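Local coordinates for MMACHC-like protein (Caenorhabditis elegans, PDB 5UJC), which probably catalyses the reductive removal of the upper axial ligand from cyanocobalamin and alkylcobalamins, using flavin or glutathione, during intracellular vitamin B12 processing, at residues I172-H177 with S229-F234. Sequence-based numbering, arbitrary orientation.
Sequences IGLSLH and SGFRDF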
loop_
_atom_site.group_PDB
_atom_site.type_symbol
_atom_site.label_atom_id
_atom_site.label_comp_id
_atom_site.label_asym_id
_atom_site.label_seq_id
_atom_site.Cartn_x
_atom_site.Cartn_y
_atom_site.Cartn_z
ATOM N N ILE A 172 -14.541 7.223 1.679
ATOM C CA ILE A 172 -13.394 7.259 0.774
ATOM C C ILE A 172 -13.433 6.188 -0.299
ATOM O O ILE A 172 -14.169 5.198 -0.203
ATOM C CB ILE A 172 -12.032 7.214 1.521
ATOM C CG1 ILE A 172 -11.901 5.937 2.381
ATOM C CG2 ILE A 172 -11.869 8.465 2.392
ATOM C CD1 ILE A 172 -10.479 5.635 2.806
ATOM N N GLY A 173 -12.647 6.401 -1.338
ATOM C CA GLY A 173 -12.564 5.435 -2.428
ATOM C C GLY A 173 -11.725 4.219 -2.100
ATOM O O GLY A 173 -11.081 4.140 -1.030
ATOM N N LEU A 174 -11.673 3.319 -3.074
ATOM C CA LEU A 174 -11.081 1.996 -2.928
ATOM C C LEU A 174 -10.392 1.617 -4.208
ATOM O O LEU A 174 -10.976 1.719 -5.295
ATOM C CB LEU A 174 -12.155 0.953 -2.624
ATOM C CG LEU A 174 -11.698 -0.512 -2.544
ATOM C CD1 LEU A 174 -10.787 -0.732 -1.336
ATOM C CD2 LEU A 174 -12.912 -1.424 -2.469
ATOM N N SER A 175 -9.150 1.138 -4.085
ATOM C CA SER A 175 -8.414 0.581 -5.233
ATOM C C SER A 175 -8.504 -0.922 -5.230
ATOM O O SER A 175 -8.433 -1.563 -4.170
ATOM C CB SER A 175 -6.942 0.985 -5.183
ATOM O OG SER A 175 -6.807 2.380 -5.249
ATOM N N LEU A 176 -8.601 -1.505 -6.433
ATOM C CA LEU A 176 -8.613 -2.950 -6.584
ATOM C C LEU A 176 -7.555 -3.399 -7.567
ATOM O O LEU A 176 -7.452 -2.896 -8.691
ATOM C CB LEU A 176 -10.013 -3.455 -7.015
ATOM C CG LEU A 176 -11.131 -3.267 -5.972
ATOM C CD1 LEU A 176 -12.490 -3.548 -6.577
ATOM C CD2 LEU A 176 -10.899 -4.129 -4.732
ATOM N N HIS A 177 -6.751 -4.340 -7.099
ATOM C CA HIS A 177 -5.610 -4.875 -7.814
ATOM C C HIS A 177 -6.063 -6.036 -8.720
ATOM O O HIS A 177 -6.941 -6.804 -8.346
ATOM C CB HIS A 177 -4.610 -5.351 -6.761
ATOM C CG HIS A 177 -3.269 -5.745 -7.295
ATOM N ND1 HIS A 177 -3.045 -6.914 -7.980
ATOM C CD2 HIS A 177 -2.070 -5.131 -7.197
ATOM C CE1 HIS A 177 -1.765 -6.989 -8.314
ATOM N NE2 HIS A 177 -1.153 -5.919 -7.841
ATOM N N SER A 229 -13.510 -7.580 6.047
ATOM C CA SER A 229 -12.692 -7.822 4.850
ATOM C C SER A 229 -13.475 -8.244 3.604
ATOM O O SER A 229 -12.863 -8.544 2.596
ATOM C CB SER A 229 -11.578 -8.848 5.131
ATOM O OG SER A 229 -10.447 -8.238 5.754
ATOM N N GLY A 230 -14.813 -8.150 3.625
ATOM C CA GLY A 230 -15.594 -8.497 2.437
ATOM C C GLY A 230 -15.229 -7.662 1.208
ATOM O O GLY A 230 -15.247 -8.151 0.078
ATOM N N PHE A 231 -14.892 -6.400 1.431
ATOM C CA PHE A 231 -14.545 -5.514 0.334
ATOM C C PHE A 231 -13.354 -6.045 -0.468
ATOM O O PHE A 231 -13.184 -5.705 -1.640
ATOM C CB PHE A 231 -14.252 -4.081 0.826
ATOM C CG PHE A 231 -12.913 -3.930 1.563
ATOM C CD1 PHE A 231 -12.795 -4.188 2.928
ATOM C CD2 PHE A 231 -11.783 -3.539 0.871
ATOM C CE1 PHE A 231 -11.588 -4.038 3.566
ATOM C CE2 PHE A 231 -10.576 -3.378 1.505
ATOM C CZ PHE A 231 -10.474 -3.613 2.857
ATOM N N ARG A 232 -12.506 -6.838 0.188
ATOM C CA ARG A 232 -11.286 -7.292 -0.468
ATOM C C ARG A 232 -11.543 -8.288 -1.585
ATOM O O ARG A 232 -10.672 -8.492 -2.456
ATOM C CB ARG A 232 -10.305 -7.886 0.548
ATOM C CG ARG A 232 -9.939 -6.951 1.699
ATOM C CD ARG A 232 -8.913 -7.583 2.623
ATOM N NE ARG A 232 -8.764 -6.885 3.885
ATOM C CZ ARG A 232 -7.925 -5.874 4.099
ATOM N NH1 ARG A 232 -7.164 -5.399 3.115
ATOM N NH2 ARG A 232 -7.856 -5.331 5.304
ATOM N N ASP A 233 -12.701 -8.953 -1.533
ATOM C CA ASP A 233 -13.012 -10.011 -2.489
ATOM C C ASP A 233 -13.738 -9.540 -3.734
ATOM O O ASP A 233 -14.068 -10.348 -4.605
ATOM C CB ASP A 233 -13.790 -11.126 -1.787
ATOM C CG ASP A 233 -12.925 -11.944 -0.908
ATOM O OD1 ASP A 233 -11.748 -12.158 -1.288
ATOM O OD2 ASP A 233 -13.406 -12.400 0.147
ATOM N N PHE A 234 -13.934 -8.230 -3.877
ATOM C CA PHE A 234 -14.428 -7.713 -5.152
ATOM C C PHE A 234 -13.367 -7.917 -6.236
ATOM O O PHE A 234 -12.176 -7.709 -5.990
ATOM C CB PHE A 234 -14.873 -6.266 -5.017
ATOM C CG PHE A 234 -16.203 -6.128 -4.351
ATOM C CD1 PHE A 234 -16.300 -6.136 -2.975
ATOM C CD2 PHE A 234 -17.359 -6.091 -5.099
ATOM C CE1 PHE A 234 -17.531 -6.078 -2.353
ATOM C CE2 PHE A 234 -18.595 -6.000 -4.484
ATOM C CZ PHE A 234 -18.681 -6.008 -3.113
#
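L174 and L176, two residues apart on strand 174-176, turn the same way and meet a 3-10 turn and the residue that follows it, through F231 and F234, an example of a strand closed over by a loop mainly through apolar side chains, with a methyl also resting near backbone carbonyls. L174 reaches across with CG anti to its own nitrogen (chi1 176°), which brings CD1 obliquely to one side of the F231 ring: L174 CD1 lies 3.7 Å from F231 CD2, with CE2 of the same ring slightly farther. L176 packs just past the turn: its CD1 lies 3.9 Å from CB of F234, while its CD2 rests near the carbonyl oxygens of F231 and F234. The F234 ring itself leads away from the strand, so its contribution here is the base of the side chain. F234 O is buried without a hydrogen-bonding partner.

No polar bond joins the two segments. Within 229-234, R232 N donates to S229 O at 3.0 Å, and R232 NE meets S229 OG at 2.9 Å, the oxygen lying almost in the guanidinium plane. The phenyl ring of F231, tilted about 43° to that plane, presents CZ 3.6 Å above the centre of the R232 guanidinium, and CG of R232 packs over the rim of one face of the ring. The arginine thus backs the ring that L174 touches, and its NH1 is bonded to the carbonyl of G182.

Helix 212-225 completes the apolar cluster, with F222 touching both L174 and F231. On the strand, backbone bonds from L174 and L176 pair it with strand 145-147, and the nitrogen of S175 bonds methylcobalamin. Packing of this kind lies beside the ligand, L174 both touching F231 and lying near the cobalamin, and belongs to the cobalamin pocket of this MMACHC-family protein, to which I172, L174 and S175 all contribute.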